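Local coordinates for protein formate dehydrogenase (Staphylococcus aureus, PDB 6TTB) that binds NAD and, as an NAD-dependent formate dehydrogenase, probably oxidises formate to carbon dioxide by passing a hydride to the nicotinamide of the cofactor, at residues A[82-87]-A[102-107]. Residues are numbered along the deposited sequence; the frame is centred on the assembly and turned at random.
Sequences KHLPDM and RERIEK
L84 packs against R104 and K107, joining the loop that precedes strand 89-92 to the short helix that follows it. Both segments belong to the smaller domain of this D-2-hydroxyacid dehydrogenase fold, whose five-stranded parallel sheet has the 2-1-3-4-5 strand order of a flavodoxin-like α/β domain; the NAD-binding Rossmann domain is the other domain. The chain leaves strand 89-92, enters helix 102-106 and continues to strand 113-116, a right-handed β-α-β crossover in folds of this class.

L84 does most of the touching, and its CB points toward segment 102-107. That CB lies 4.0 Å from the backbone O of K107. One bond further, CG of L84 is 3.8 Å from the backbone O of R104 and 4.0 Å from CB of K107. The branch divides: CD1 stays beside the carbonyl of R104, whereas CD2 of L84 meets CG of R104 at 3.4 Å. The two side chains cross at about a right angle, with the aliphatic part of R104 presented to the methyl. R104 is extended from CG to NE, which carries its guanidinium away from the leucine; L80 touches this side chain. K107 contributes its CB, but the chain beyond bends at chi2, chi3 and chi4 and leads away.

No hydrogen bond spans the two segments; the leucine packs on aliphatic carbons and carbonyl oxygens, and L84 O and K107 O, both acceptors, approach to 3.1 Å without bonding. The loop braces itself: H83 O accepts from the backbone N of both D86 and M87, and D86 forms a salt bridge with K34. I105 points away from the loop and packs on A128 and A129 of helix 126-131. R102 NH2 pairs with E106 OE2 at 3.6 Å, the carboxylate oxygen lying at the guanidinium edge.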
ATOM      1  N   LYS A  82      23.862 -13.417  32.360  1.00 32.48           N
ATOM      2  CA  LYS A  82      23.775 -13.826  33.758  1.00 23.55           C
ATOM      3  C   LYS A  82      22.561 -14.744  33.968  1.00 26.60           C
ATOM      4  O   LYS A  82      22.108 -14.937  35.066  1.00 20.56           O
ATOM      5  CB  LYS A  82      23.694 -12.587  34.659  1.00 21.34           C
ATOM      6  N   HIS A  83      22.015 -15.327  32.908  1.00 35.06           N
ATOM      7  CA  HIS A  83      20.870 -16.206  33.095  1.00 35.59           C
ATOM      8  C   HIS A  83      21.128 -17.526  32.372  1.00 42.92           C
ATOM      9  O   HIS A  83      20.534 -18.586  32.676  1.00 41.48           O
ATOM     10  CB  HIS A  83      19.587 -15.490  32.678  1.00 33.60           C
ATOM     11  CG  HIS A  83      19.091 -14.527  33.712  1.00 38.11           C
ATOM     12  ND1 HIS A  83      18.499 -14.959  34.912  1.00 45.57           N
ATOM     13  CD2 HIS A  83      19.091 -13.167  33.760  1.00 34.44           C
ATOM     14  CE1 HIS A  83      18.186 -13.909  35.653  1.00 33.81           C
ATOM     15  NE2 HIS A  83      18.543 -12.795  34.967  1.00 31.29           N
ATOM     16  N   LEU A  84      22.089 -17.457  31.467  1.00 30.91           N
ATOM     17  CA  LEU A  84      22.500 -18.587  30.693  1.00 24.16           C
ATOM     18  C   LEU A  84      22.770 -19.809  31.600  1.00 27.95           C
ATOM     19  O   LEU A  84      22.542 -20.965  31.178  1.00 31.01           O
ATOM     20  CB  LEU A  84      23.766 -18.096  30.016  1.00 25.26           C
ATOM     21  CG  LEU A  84      23.692 -17.927  28.506  1.00 24.15           C
ATOM     22  CD1 LEU A  84      22.252 -17.864  27.999  1.00 22.66           C
ATOM     23  CD2 LEU A  84      24.508 -16.757  28.060  1.00 21.61           C
ATOM     24  N   PRO A  85      23.429 -19.631  32.802  1.00 29.63           N
ATOM     25  CA  PRO A  85      23.756 -20.764  33.681  1.00 22.09           C
ATOM     26  C   PRO A  85      22.563 -21.563  34.148  1.00 24.43           C
ATOM     27  O   PRO A  85      22.741 -22.683  34.644  1.00 27.22           O
ATOM     28  CB  PRO A  85      24.428 -20.124  34.898  1.00 20.19           C
ATOM     29  CG  PRO A  85      25.089 -18.906  34.301  1.00 22.73           C
ATOM     30  CD  PRO A  85      24.109 -18.393  33.250  1.00 24.30           C
ATOM     31  N   ASP A  86      21.350 -20.983  34.027  1.00 26.59           N
ATOM     32  CA  ASP A  86      20.226 -21.570  34.739  1.00 28.08           C
ATOM     33  C   ASP A  86      18.911 -21.425  33.981  1.00 30.25           C
ATOM     34  O   ASP A  86      17.965 -22.146  34.244  1.00 35.56           O
ATOM     35  CB  ASP A  86      20.181 -21.169  36.211  1.00 28.14           C
ATOM     36  CG  ASP A  86      20.569 -19.720  36.468  1.00 32.73           C
ATOM     37  OD1 ASP A  86      20.814 -18.999  35.464  1.00 43.83           O
ATOM     38  OD2 ASP A  86      20.562 -19.300  37.670  1.00 26.65           O
ATOM     39  N   MET A  87      18.879 -20.614  32.956  1.00 32.30           N
ATOM     40  CA  MET A  87      17.625 -20.569  32.236  1.00 30.57           C
ATOM     41  C   MET A  87      17.241 -21.973  31.746  1.00 29.40           C
ATOM     42  O   MET A  87      18.073 -22.715  31.243  1.00 31.14           O
ATOM     43  CB  MET A  87      17.690 -19.578  31.088  1.00 28.14           C
ATOM     44  CG  MET A  87      18.537 -20.010  29.974  1.00 27.03           C
ATOM     45  SD  MET A  87      18.632 -18.706  28.678  1.00 28.26           S
ATOM     46  CE  MET A  87      19.163 -19.771  27.345  1.00 32.47           C
ATOM     47  N   ARG A 102      25.807 -20.721  19.136  1.00 29.84           N
ATOM     48  CA  ARG A 102      26.480 -21.827  19.772  1.00 26.80           C
ATOM     49  C   ARG A 102      27.128 -21.324  21.041  1.00 23.67           C
ATOM     50  O   ARG A 102      27.028 -21.955  22.058  1.00 25.53           O
ATOM     51  CB  ARG A 102      27.587 -22.333  18.860  1.00 29.99           C
ATOM     52  CG  ARG A 102      28.216 -23.639  19.304  1.00 28.77           C
ATOM     53  CD  ARG A 102      29.098 -23.939  18.128  1.00 28.68           C
ATOM     54  NE  ARG A 102      28.370 -24.658  17.090  1.00 32.39           N
ATOM     55  CZ  ARG A 102      28.006 -25.933  17.201  1.00 27.81           C
ATOM     56  NH1 ARG A 102      27.434 -26.575  16.186  1.00 23.83           N
ATOM     57  NH2 ARG A 102      28.289 -26.579  18.317  1.00 31.46           N
ATOM     58  N   GLU A 103      27.831 -20.193  20.947  1.00 30.10           N
ATOM     59  CA  GLU A 103      28.580 -19.647  22.076  1.00 27.96           C
ATOM     60  C   GLU A 103      27.653 -19.642  23.277  1.00 31.21           C
ATOM     61  O   GLU A 103      27.912 -20.332  24.251  1.00 36.41           O
ATOM     62  CB  GLU A 103      29.186 -18.265  21.760  1.00 23.95           C
ATOM     63  N   ARG A 104      26.470 -19.019  23.117  1.00 31.86           N
ATOM     64  CA  ARG A 104      25.537 -18.869  24.230  1.00 27.66           C
ATOM     65  C   ARG A 104      24.927 -20.217  24.672  1.00 24.50           C
ATOM     66  O   ARG A 104      24.598 -20.391  25.828  1.00 27.71           O
ATOM     67  CB  ARG A 104      24.450 -17.870  23.868  1.00 23.65           C
ATOM     68  CG  ARG A 104      24.486 -16.577  24.652  1.00 22.10           C
ATOM     69  CD  ARG A 104      23.773 -15.642  23.716  1.00 27.19           C
ATOM     70  NE  ARG A 104      23.509 -14.344  24.277  1.00 39.27           N
ATOM     71  CZ  ARG A 104      23.946 -13.212  23.738  1.00 36.98           C
ATOM     72  NH1 ARG A 104      24.672 -13.274  22.644  1.00 25.99           N
ATOM     73  NH2 ARG A 104      23.713 -12.041  24.332  1.00 39.54           N
ATOM     74  N   ILE A 105      24.738 -21.152  23.744  1.00 24.78           N
ATOM     75  CA  ILE A 105      24.028 -22.385  24.041  1.00 24.35           C
ATOM     76  C   ILE A 105      24.879 -23.233  24.968  1.00 26.02           C
ATOM     77  O   ILE A 105      24.359 -23.808  25.930  1.00 26.87           O
ATOM     78  CB  ILE A 105      23.709 -23.154  22.750  1.00 27.19           C
ATOM     79  CG1 ILE A 105      22.355 -22.724  22.149  1.00 22.28           C
ATOM     80  CG2 ILE A 105      23.781 -24.675  22.998  1.00 27.04           C
ATOM     81  CD1 ILE A 105      22.191 -23.143  20.705  1.00 22.53           C
ATOM     82  N   GLU A 106      26.187 -23.263  24.666  1.00 23.72           N
ATOM     83  CA  GLU A 106      27.162 -24.054  25.384  1.00 26.61           C
ATOM     84  C   GLU A 106      27.237 -23.629  26.833  1.00 25.55           C
ATOM     85  O   GLU A 106      27.433 -24.474  27.678  1.00 26.40           O
ATOM     86  CB  GLU A 106      28.499 -24.005  24.678  1.00 25.68           C
ATOM     87  CG  GLU A 106      28.570 -25.110  23.662  1.00 32.45           C
ATOM     88  CD  GLU A 106      29.567 -24.857  22.566  1.00 45.42           C
ATOM     89  OE1 GLU A 106      30.346 -23.831  22.723  1.00 42.44           O
ATOM     90  OE2 GLU A 106      29.598 -25.705  21.538  1.00 37.59           O
ATOM     91  N   LYS A 107      27.025 -22.332  27.081  1.00 27.31           N
ATOM     92  CA  LYS A 107      26.908 -21.721  28.404  1.00 31.80           C
ATOM     93  C   LYS A 107      25.585 -22.065  29.117  1.00 31.96           C
ATOM     94  O   LYS A 107      25.430 -21.733  30.289  1.00 26.89           O
ATOM     95  CB  LYS A 107      26.982 -20.194  28.287  1.00 27.82           C
ATOM     96  CG  LYS A 107      28.218 -19.534  28.889  1.00 28.58           C
ATOM     97  CD  LYS A 107      29.303 -19.167  27.867  1.00 34.98           C
ATOM     98  CE  LYS A 107      30.010 -17.841  28.129  1.00 35.29           C
ATOM     99  NZ  LYS A 107      29.254 -16.672  27.592  1.00 31.53           N
TER